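Local coordinates for phosphate binding protein (Planctomyces limnophilus, PDB 4JWO) that probably binds phosphate ions for transport across the cytoplasmic membrane, as a PstS-family member of the periplasmic binding protein superfamily, at residues A[68-73]-A[319-324]; A[199-204]-A[210-215]; A[222-227]-A[243-248]. One frame throughout, in Å; residues are numbered along the deposited sequence.

Contact 1. Residues A[68-73]-A[319-324]; sequences SSTVFP and VKYIKV. With SO4 (sulfate ion), chain B; SO4 (sulfate ion), chain D.
The backbones of the two segments come nearest at Pro73 CA and Val319 CA, 6.7 Å apart, where the turn into helix 72-85 meets the chain leaving helix 310-318. This is the periplasmic binding protein fold: residues 68-71 join strand 61-67 to its following helix, and helix 310-318 ends in a Schellman motif with Lys320, at positive phi, as its C-prime residue. Tyr321, whose N closes that motif on Val316 O, carries the contact. With CG anti to its carbonyl carbon (chi1 -73°), its ring reaches across to 68-73 and its hydroxyl donates to Thr70 O at a short 2.5 Å. The donor lies in the carbonyl plane, on a lone pair, with a C=O...donor angle of 125°, and the acceptor sits at the ring edge. Pro73 crosses the tyrosine at about a right angle, CG 4.1 Å from OH, while its CB packs on Val319 CB at 4.4 Å. Asp142 and Leu286, from two strands of the sheet, also touch both Thr70 and Tyr321. On the far side of the turn a sulfate accepts from Ser69 N through O4. Ser116 and Thr98 also bond this ion, probably from the crystallisation liquor, consistent with an anion site that could take phosphate. The turn that presents this NH is an ST turn, in which Thr70 N donates to Ser68 OG at 2.9 Å.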
loop_
_atom_site.group_PDB
_atom_site.type_symbol
_atom_site.label_atom_id
_atom_site.label_comp_id
_atom_site.label_asym_id
_atom_site.label_seq_id
_atom_site.Cartn_x
_atom_site.Cartn_y
_atom_site.Cartn_z
ATOM N N SER A 68 -2.641 -7.488 -5.610
ATOM C CA SER A 68 -3.107 -6.544 -4.599
ATOM C C SER A 68 -3.840 -5.326 -5.164
ATOM O O SER A 68 -3.470 -4.797 -6.211
ATOM C CB SER A 68 -1.873 -6.057 -3.829
ATOM O OG SER A 68 -2.175 -5.039 -2.905
ATOM N N SER A 69 -4.875 -4.871 -4.461
ATOM C CA SER A 69 -5.485 -3.589 -4.787
ATOM C C SER A 69 -4.479 -2.451 -4.613
ATOM O O SER A 69 -4.607 -1.407 -5.259
ATOM C CB SER A 69 -6.718 -3.340 -3.918
ATOM O OG SER A 69 -6.318 -3.180 -2.560
ATOM N N THR A 70 -3.480 -2.621 -3.741
ATOM C CA THR A 70 -2.503 -1.558 -3.570
ATOM C C THR A 70 -1.402 -1.543 -4.624
ATOM O O THR A 70 -0.793 -0.510 -4.874
ATOM C CB THR A 70 -1.908 -1.500 -2.135
ATOM O OG1 THR A 70 -1.277 -2.742 -1.821
ATOM C CG2 THR A 70 -3.009 -1.245 -1.129
ATOM N N VAL A 71 -1.145 -2.689 -5.248
ATOM C CA VAL A 71 -0.174 -2.728 -6.330
ATOM C C VAL A 71 -0.863 -2.420 -7.666
ATOM O O VAL A 71 -0.227 -1.909 -8.586
ATOM C CB VAL A 71 0.598 -4.062 -6.358
ATOM C CG1 VAL A 71 1.658 -4.065 -7.468
ATOM C CG2 VAL A 71 1.243 -4.314 -4.987
ATOM N N PHE A 72 -2.174 -2.675 -7.736
ATOM C CA PHE A 72 -2.987 -2.381 -8.931
ATOM C C PHE A 72 -2.699 -1.020 -9.599
ATOM O O PHE A 72 -2.518 -0.974 -10.815
ATOM C CB PHE A 72 -4.493 -2.515 -8.611
ATOM C CG PHE A 72 -5.403 -2.454 -9.819
ATOM C CD1 PHE A 72 -5.614 -3.573 -10.600
ATOM C CD2 PHE A 72 -6.092 -1.295 -10.130
ATOM C CE1 PHE A 72 -6.475 -3.532 -11.698
ATOM C CE2 PHE A 72 -6.954 -1.246 -11.226
ATOM C CZ PHE A 72 -7.137 -2.368 -12.012
ATOM N N PRO A 73 -2.636 0.085 -8.820
ATOM C CA PRO A 73 -2.414 1.370 -9.502
ATOM C C PRO A 73 -1.051 1.452 -10.180
ATOM O O PRO A 73 -0.926 2.099 -11.221
ATOM C CB PRO A 73 -2.509 2.406 -8.371
ATOM C CG PRO A 73 -3.248 1.717 -7.275
ATOM C CD PRO A 73 -2.872 0.266 -7.378
ATOM N N VAL A 319 1.593 7.909 -8.998
ATOM C CA VAL A 319 0.382 7.351 -8.401
ATOM C C VAL A 319 0.422 7.493 -6.879
ATOM O O VAL A 319 -0.320 6.821 -6.164
ATOM C CB VAL A 319 0.141 5.884 -8.810
ATOM C CG1 VAL A 319 -0.043 5.778 -10.331
ATOM C CG2 VAL A 319 1.289 5.001 -8.328
ATOM N N LYS A 320 1.320 8.362 -6.409
ATOM C CA LYS A 320 1.346 8.861 -5.026
ATOM C C LYS A 320 2.017 7.925 -4.021
ATOM O O LYS A 320 1.823 8.066 -2.807
ATOM C CB LYS A 320 -0.051 9.276 -4.543
ATOM C CG LYS A 320 -0.754 10.310 -5.432
ATOM C CD LYS A 320 -0.091 11.672 -5.373
ATOM C CE LYS A 320 -0.992 12.719 -6.010
ATOM N NZ LYS A 320 -0.465 14.103 -5.830
ATOM N N TYR A 321 2.818 6.992 -4.522
ATOM C CA TYR A 321 3.611 6.132 -3.656
ATOM C C TYR A 321 5.017 6.697 -3.496
ATOM O O TYR A 321 5.366 7.712 -4.100
ATOM C CB TYR A 321 3.671 4.698 -4.208
ATOM C CG TYR A 321 2.378 3.910 -4.071
ATOM C CD1 TYR A 321 1.604 3.993 -2.923
ATOM C CD2 TYR A 321 1.942 3.072 -5.087
ATOM C CE1 TYR A 321 0.414 3.261 -2.799
ATOM C CE2 TYR A 321 0.763 2.339 -4.967
ATOM C CZ TYR A 321 0.010 2.437 -3.818
ATOM O OH TYR A 321 -1.159 1.715 -3.710
ATOM N N ILE A 322 5.812 6.034 -2.668
ATOM C CA ILE A 322 7.186 6.441 -2.388
ATOM C C ILE A 322 8.126 5.529 -3.181
ATOM O O ILE A 322 7.985 4.305 -3.151
ATOM C CB ILE A 322 7.470 6.324 -0.868
ATOM C CG1 ILE A 322 6.607 7.339 -0.099
ATOM C CG2 ILE A 322 8.947 6.510 -0.591
ATOM C CD1 ILE A 322 6.470 7.057 1.388
ATOM N N LYS A 323 9.068 6.112 -3.917
ATOM C CA LYS A 323 9.958 5.278 -4.722
ATOM C C LYS A 323 10.949 4.583 -3.798
ATOM O O LYS A 323 11.248 5.084 -2.707
ATOM C CB LYS A 323 10.668 6.091 -5.815
ATOM C CG LYS A 323 11.686 7.079 -5.306
ATOM C CD LYS A 323 12.398 7.761 -6.462
ATOM C CE LYS A 323 13.431 8.759 -5.953
ATOM N NZ LYS A 323 14.214 9.326 -7.088
ATOM N N VAL A 324 11.437 3.418 -4.215
ATOM C CA VAL A 324 12.352 2.652 -3.369
ATOM C C VAL A 324 13.710 3.352 -3.222
ATOM O O VAL A 324 14.153 4.077 -4.122
ATOM C CB VAL A 324 12.579 1.222 -3.920
ATOM C CG1 VAL A 324 11.269 0.425 -3.914
ATOM C CG2 VAL A 324 13.180 1.276 -5.313
HETATM S S SO4 B . -4.401 -6.934 -0.526
HETATM O O1 SO4 B . -4.930 -5.975 0.437
HETATM O O2 SO4 B . -2.956 -6.808 -0.650
HETATM O O3 SO4 B . -4.709 -8.272 -0.051
HETATM O O4 SO4 B . -5.018 -6.673 -1.832
HETATM S S SO4 D . -3.857 15.390 -7.033
HETATM O O1 SO4 D . -4.232 16.532 -7.876
HETATM O O2 SO4 D . -2.613 15.698 -6.331
HETATM O O3 SO4 D . -4.896 15.136 -6.029
HETATM O O4 SO4 D . -3.691 14.225 -7.905
#

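Contact 2. Residues A[199-204]-A[210-215]; sequences TFDYFT and KAKSSR
Helix residues 199-204 and the returning loop 210-215 come closest at Thr204 and Lys212, whose CA atoms are 5.0 Å apart. The chain turns back here after helix 198-208, within an alpha/beta lobe of the binding-protein fold, and Lys212 takes a left-handed helical backbone conformation (phi 58°) at the reversal. Its side chain, bent at three torsions, runs beside the helix: CD lies 3.1 Å from Asp201 O, and NZ reaches the Asp201 carboxylate in a long salt bridge, 3.9 Å from OD1. The firmer partner of Asp201 is Ser69, whose hydroxyl bonds OD2. Phe200 directs its ring at the loop because CG stands anti to the backbone nitrogen (chi1 180°), and CE1 comes within 3.5 Å of Ser214 OG. Thr204 CG2 sits over the centre of one face of that ring, 3.7 Å above its plane, and also meets Ser214 CB. Tyr240 and Tyr218 also touch Phe200. The serine hydroxyl turns to its own chain and donates to Arg215 O. Within the helix, Phe200 O takes two donors from one residue, Thr204 N at 2.9 Å and Thr204 OG1 at 2.8 Å, the hydroxyl tilted 33° from the carbonyl plane.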
loop_
_atom_site.group_PDB
_atom_site.type_symbol
_atom_site.label_atom_id
_atom_site.label_comp_id
_atom_site.label_asym_id
_atom_site.label_seq_id
_atom_site.Cartn_x
_atom_site.Cartn_y
_atom_site.Cartn_z
ATOM N N THR A 199 -6.230 2.263 -0.405
ATOM C CA THR A 199 -6.009 2.887 0.884
ATOM C C THR A 199 -6.884 2.245 1.969
ATOM O O THR A 199 -6.401 1.928 3.065
ATOM C CB THR A 199 -6.274 4.391 0.785
ATOM O OG1 THR A 199 -5.396 4.950 -0.204
ATOM C CG2 THR A 199 -6.023 5.066 2.108
ATOM N N PHE A 200 -8.160 2.043 1.651
ATOM C CA PHE A 200 -9.082 1.351 2.554
ATOM C C PHE A 200 -8.584 -0.041 2.893
ATOM O O PHE A 200 -8.539 -0.424 4.066
ATOM C CB PHE A 200 -10.464 1.246 1.900
ATOM C CG PHE A 200 -11.497 0.546 2.741
ATOM C CD1 PHE A 200 -12.305 1.270 3.607
ATOM C CD2 PHE A 200 -11.685 -0.820 2.631
ATOM C CE1 PHE A 200 -13.284 0.628 4.364
ATOM C CE2 PHE A 200 -12.659 -1.472 3.394
ATOM C CZ PHE A 200 -13.447 -0.729 4.267
ATOM N N ASP A 201 -8.230 -0.807 1.864
ATOM C CA ASP A 201 -7.753 -2.177 2.052
ATOM C C ASP A 201 -6.536 -2.225 2.969
ATOM O O ASP A 201 -6.450 -3.082 3.848
ATOM C CB ASP A 201 -7.439 -2.841 0.708
ATOM C CG ASP A 201 -8.691 -3.226 -0.057
ATOM O OD1 ASP A 201 -9.796 -3.138 0.525
ATOM O OD2 ASP A 201 -8.566 -3.628 -1.237
ATOM N N TYR A 202 -5.597 -1.301 2.778
ATOM C CA TYR A 202 -4.384 -1.294 3.602
ATOM C C TYR A 202 -4.713 -0.924 5.051
ATOM O O TYR A 202 -4.376 -1.664 5.983
ATOM C CB TYR A 202 -3.357 -0.323 2.987
ATOM C CG TYR A 202 -2.009 -0.229 3.686
ATOM C CD1 TYR A 202 -1.665 -1.086 4.732
ATOM C CD2 TYR A 202 -1.080 0.728 3.292
ATOM C CE1 TYR A 202 -0.429 -0.985 5.370
ATOM C CE2 TYR A 202 0.152 0.834 3.922
ATOM C CZ TYR A 202 0.473 -0.022 4.951
ATOM O OH TYR A 202 1.697 0.069 5.586
ATOM N N PHE A 203 -5.377 0.210 5.239
ATOM C CA PHE A 203 -5.680 0.685 6.588
ATOM C C PHE A 203 -6.475 -0.342 7.368
ATOM O O PHE A 203 -6.128 -0.692 8.497
ATOM C CB PHE A 203 -6.457 1.995 6.511
ATOM C CG PHE A 203 -6.689 2.630 7.846
ATOM C CD1 PHE A 203 -5.680 3.375 8.452
ATOM C CD2 PHE A 203 -7.899 2.477 8.495
ATOM C CE1 PHE A 203 -5.884 3.967 9.695
ATOM C CE2 PHE A 203 -8.110 3.059 9.735
ATOM C CZ PHE A 203 -7.093 3.807 10.332
ATOM N N THR A 204 -7.539 -0.858 6.767
ATOM C CA THR A 204 -8.359 -1.832 7.481
ATOM C C THR A 204 -7.609 -3.130 7.758
ATOM O O THR A 204 -7.773 -3.713 8.829
ATOM C CB THR A 204 -9.697 -2.123 6.760
ATOM O OG1 THR A 204 -9.435 -2.707 5.477
ATOM C CG2 THR A 204 -10.494 -0.850 6.608
ATOM N N LYS A 210 -7.298 -9.138 9.020
ATOM C CA LYS A 210 -7.408 -9.734 7.690
ATOM C C LYS A 210 -8.809 -9.653 7.085
ATOM O O LYS A 210 -8.958 -9.694 5.866
ATOM C CB LYS A 210 -6.927 -11.188 7.718
ATOM N N ALA A 211 -9.827 -9.523 7.932
ATOM C CA ALA A 211 -11.207 -9.404 7.462
ATOM C C ALA A 211 -11.384 -8.190 6.555
ATOM O O ALA A 211 -12.334 -8.129 5.776
ATOM C CB ALA A 211 -12.174 -9.339 8.634
ATOM N N LYS A 212 -10.471 -7.229 6.682
ATOM C CA LYS A 212 -10.362 -6.106 5.748
ATOM C C LYS A 212 -11.646 -5.300 5.648
ATOM O O LYS A 212 -12.111 -4.977 4.552
ATOM C CB LYS A 212 -9.956 -6.607 4.364
ATOM C CG LYS A 212 -8.487 -6.954 4.253
ATOM C CD LYS A 212 -7.752 -5.874 3.498
ATOM C CE LYS A 212 -7.300 -6.376 2.147
ATOM N NZ LYS A 212 -8.406 -6.725 1.213
ATOM N N SER A 213 -12.203 -4.976 6.809
ATOM C CA SER A 213 -13.461 -4.266 6.895
ATOM C C SER A 213 -13.332 -3.148 7.908
ATOM O O SER A 213 -12.368 -3.105 8.662
ATOM C CB SER A 213 -14.520 -5.229 7.396
ATOM O OG SER A 213 -14.109 -5.738 8.656
ATOM N N SER A 214 -14.310 -2.247 7.928
ATOM C CA SER A 214 -14.411 -1.235 8.982
ATOM C C SER A 214 -15.872 -0.854 9.179
ATOM O O SER A 214 -16.732 -1.244 8.392
ATOM C CB SER A 214 -13.579 0.009 8.650
ATOM O OG SER A 214 -14.234 0.856 7.721
ATOM N N ARG A 215 -16.154 -0.086 10.227
ATOM C CA ARG A 215 -17.463 0.532 10.354
ATOM C C ARG A 215 -17.688 1.382 9.112
ATOM O O ARG A 215 -16.743 1.816 8.447
ATOM C CB ARG A 215 -17.506 1.414 11.606
ATOM C CG ARG A 215 -16.532 2.586 11.536
ATOM C CD ARG A 215 -16.377 3.261 12.890
ATOM N NE ARG A 215 -17.603 3.923 13.332
ATOM C CZ ARG A 215 -17.723 4.551 14.497
ATOM N NH1 ARG A 215 -16.695 4.583 15.335
ATOM N NH2 ARG A 215 -18.875 5.131 14.819
#

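Contact 3. Residues A[222-227]-A[243-248]; sequences SNDNIL and YAYFAE. With FMT (formic acid), chain E; SO4 (sulfate ion), chain D; SO4 (sulfate ion), chain C.
One oxygen, O3 of a bound sulfate, is approached from both segments: Tyr245 OH donates to it at 2.8 Å, and the carboxamide end of Asn225 stands close beside it. The sulfate, probably from the crystallisation liquor, has a further donor in Lys320 NZ. Around it, the first turn of helix 224-233 faces the short helix 243-247, the two being linked through strand 237-242 in a helix-strand-helix passage at the surface of the lobe. Their closest CA atoms, 6.8 Å apart, belong to Asp224 and Tyr245. The contact centres on a CH-pi interaction: Asp224 CB lies over the face of the Tyr245 ring, 3.5 Å from its centroid and only 10° off the normal. From there the carboxylate plane is turned 88° from the ring plane, and OD2 comes to 3.2 Å from Tyr245 CD2. Asn225 instead borders the ring at its CE1 edge. Lys320 covers the opposite face in a cation-pi contact, so the tyrosine is held between an aspartate methylene and an ammonium group. An alanine in place of Tyr245 is likely to leave Asp224 CB without its aromatic cover, open a gap between the two helices and deprive the sulfate of its hydroxyl donor. The first turn of helix 224-233 is secured separately by Asn223, the N-cap, whose OD1 accepts from Asn225 N at 2.9 Å. Asp224 follows directly in the first turn, where its negative charge would be expected to suit the helix dipole. With Asp224 on one face and Lys320 on the other, the ring probably lies in a field running from the ammonium toward the carboxylate, and its hydroxyl and the lysine together probably make this patch receptive to an anion.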
loop_
_atom_site.group_PDB
_atom_site.type_symbol
_atom_site.label_atom_id
_atom_site.label_comp_id
_atom_site.label_asym_id
_atom_site.label_seq_id
_atom_site.Cartn_x
_atom_site.Cartn_y
_atom_site.Cartn_z
ATOM N N SER A 222 -13.403 9.511 -2.296
ATOM C CA SER A 222 -12.320 9.091 -3.166
ATOM C C SER A 222 -11.317 10.195 -3.384
ATOM O O SER A 222 -10.187 9.940 -3.790
ATOM C CB SER A 222 -12.855 8.639 -4.521
ATOM O OG SER A 222 -13.515 9.700 -5.202
ATOM N N ASN A 223 -11.744 11.428 -3.121
ATOM C CA ASN A 223 -10.897 12.591 -3.343
ATOM C C ASN A 223 -10.220 12.954 -2.033
ATOM O O ASN A 223 -10.855 13.475 -1.129
ATOM C CB ASN A 223 -11.754 13.747 -3.848
ATOM C CG ASN A 223 -10.939 14.968 -4.219
ATOM O OD1 ASN A 223 -9.804 15.121 -3.763
ATOM N ND2 ASN A 223 -11.514 15.850 -5.037
ATOM N N ASP A 224 -8.931 12.659 -1.927
ATOM C CA ASP A 224 -8.223 12.859 -0.666
ATOM C C ASP A 224 -8.136 14.342 -0.318
ATOM O O ASP A 224 -7.952 14.705 0.844
ATOM C CB ASP A 224 -6.825 12.227 -0.710
ATOM C CG ASP A 224 -6.855 10.711 -0.590
ATOM O OD1 ASP A 224 -7.912 10.139 -0.268
ATOM O OD2 ASP A 224 -5.781 10.098 -0.775
ATOM N N ASN A 225 -8.284 15.208 -1.315
ATOM C CA ASN A 225 -8.246 16.642 -1.044
ATOM C C ASN A 225 -9.473 17.083 -0.257
ATOM O O ASN A 225 -9.412 18.037 0.523
ATOM C CB ASN A 225 -8.173 17.451 -2.343
ATOM C CG ASN A 225 -7.034 17.020 -3.239
ATOM O OD1 ASN A 225 -7.254 16.503 -4.344
ATOM N ND2 ASN A 225 -5.813 17.238 -2.780
ATOM N N ILE A 226 -10.593 16.401 -0.485
ATOM C CA ILE A 226 -11.816 16.646 0.272
ATOM C C ILE A 226 -11.662 16.157 1.712
ATOM O O ILE A 226 -12.132 16.809 2.648
ATOM C CB ILE A 226 -13.039 15.990 -0.428
ATOM C CG1 ILE A 226 -13.322 16.733 -1.734
ATOM C CG2 ILE A 226 -14.270 15.993 0.486
ATOM C CD1 ILE A 226 -14.473 16.164 -2.526
ATOM N N LEU A 227 -11.006 15.013 1.894
ATOM C CA LEU A 227 -10.737 14.511 3.246
ATOM C C LEU A 227 -9.826 15.466 4.016
ATOM O O LEU A 227 -10.061 15.732 5.199
ATOM C CB LEU A 227 -10.115 13.116 3.203
ATOM C CG LEU A 227 -10.931 12.036 2.493
ATOM C CD1 LEU A 227 -10.154 10.723 2.545
ATOM C CD2 LEU A 227 -12.315 11.879 3.141
ATOM N N TYR A 243 0.242 9.009 2.462
ATOM C CA TYR A 243 1.231 9.949 2.974
ATOM C C TYR A 243 1.412 11.186 2.085
ATOM O O TYR A 243 1.621 12.298 2.590
ATOM C CB TYR A 243 2.568 9.230 3.192
ATOM C CG TYR A 243 3.681 10.167 3.568
ATOM C CD1 TYR A 243 3.849 10.585 4.881
ATOM C CD2 TYR A 243 4.554 10.662 2.601
ATOM C CE1 TYR A 243 4.869 11.467 5.221
ATOM C CE2 TYR A 243 5.568 11.539 2.938
ATOM C CZ TYR A 243 5.717 11.933 4.242
ATOM O OH TYR A 243 6.725 12.815 4.570
ATOM N N ALA A 244 1.332 11.000 0.767
ATOM C CA ALA A 244 1.566 12.106 -0.161
ATOM C C ALA A 244 0.601 13.242 0.099
ATOM O O ALA A 244 0.969 14.410 0.008
ATOM C CB ALA A 244 1.465 11.633 -1.614
ATOM N N TYR A 245 -0.636 12.905 0.452
ATOM C CA TYR A 245 -1.630 13.935 0.715
ATOM C C TYR A 245 -1.419 14.615 2.070
ATOM O O TYR A 245 -1.769 15.773 2.239
ATOM C CB TYR A 245 -3.053 13.362 0.554
ATOM C CG TYR A 245 -3.437 13.155 -0.900
ATOM C CD1 TYR A 245 -3.947 14.206 -1.652
ATOM C CD2 TYR A 245 -3.288 11.917 -1.520
ATOM C CE1 TYR A 245 -4.300 14.035 -2.987
ATOM C CE2 TYR A 245 -3.645 11.737 -2.858
ATOM C CZ TYR A 245 -4.147 12.804 -3.581
ATOM O OH TYR A 245 -4.505 12.649 -4.906
ATOM N N PHE A 246 -0.813 13.918 3.027
ATOM C CA PHE A 246 -0.394 14.608 4.241
ATOM C C PHE A 246 0.769 15.552 3.944
ATOM O O PHE A 246 0.748 16.726 4.338
ATOM C CB PHE A 246 0.020 13.647 5.368
ATOM C CG PHE A 246 0.798 14.336 6.462
ATOM C CD1 PHE A 246 0.158 15.185 7.363
ATOM C CD2 PHE A 246 2.181 14.189 6.555
ATOM C CE1 PHE A 246 0.877 15.858 8.344
ATOM C CE2 PHE A 246 2.899 14.867 7.533
ATOM C CZ PHE A 246 2.251 15.694 8.427
ATOM N N ALA A 247 1.785 15.030 3.257
ATOM C CA ALA A 247 3.038 15.758 3.080
ATOM C C ALA A 247 2.820 17.100 2.411
ATOM O O ALA A 247 3.438 18.102 2.779
ATOM C CB ALA A 247 4.039 14.921 2.283
ATOM N N GLU A 248 1.911 17.139 1.448
ATOM C CA GLU A 248 1.724 18.367 0.686
ATOM C C GLU A 248 0.802 19.340 1.410
ATOM O O GLU A 248 0.643 20.485 0.989
ATOM C CB GLU A 248 1.170 18.051 -0.694
ATOM C CG GLU A 248 -0.226 17.521 -0.641
ATOM C CD GLU A 248 -0.747 17.090 -1.993
ATOM O OE1 GLU A 248 -1.981 17.124 -2.182
ATOM O OE2 GLU A 248 0.070 16.706 -2.856
HETATM C C FMT E . 7.943 14.047 2.003
HETATM O O1 FMT E . 7.796 14.672 3.053
HETATM O O2 FMT E . 7.352 14.297 0.953
HETATM S S SO4 D . -3.857 15.390 -7.033
HETATM O O1 SO4 D . -4.232 16.532 -7.876
HETATM O O2 SO4 D . -2.613 15.698 -6.331
HETATM O O3 SO4 D . -4.896 15.136 -6.029
HETATM O O4 SO4 D . -3.691 14.225 -7.905
HETATM S S SO4 C . -16.986 9.306 -4.204
HETATM O O1 SO4 C . -17.986 10.349 -3.976
HETATM O O2 SO4 C . -16.068 9.229 -3.078
HETATM O O3 SO4 C . -17.683 8.022 -4.327
HETATM O O4 SO4 C . -16.215 9.545 -5.431
#

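Contact 1 closes the longest span of chain, and contacts 2 and 3 follow one another in series within it. Their centres lie 15 to 18 Å apart. Contact 1 brings the turn before helix 72-85 together with the loop that follows helix 310-318, near the middle of the molecule; contact 2 concerns helix 198-208 and contact 3 helices 224-233 and 243-247. Ser69 OG and Asp201 OD2, 2.6 Å apart, join contacts 1 and 2 close to the sulfate beside Ser69, consistent with a closed phosphate-binding cleft. Lys320 joins contacts 1 and 3, packing on Tyr245 and sharing its sulfate, whereas contacts 2 and 3 do not touch, so contact 1 connects both.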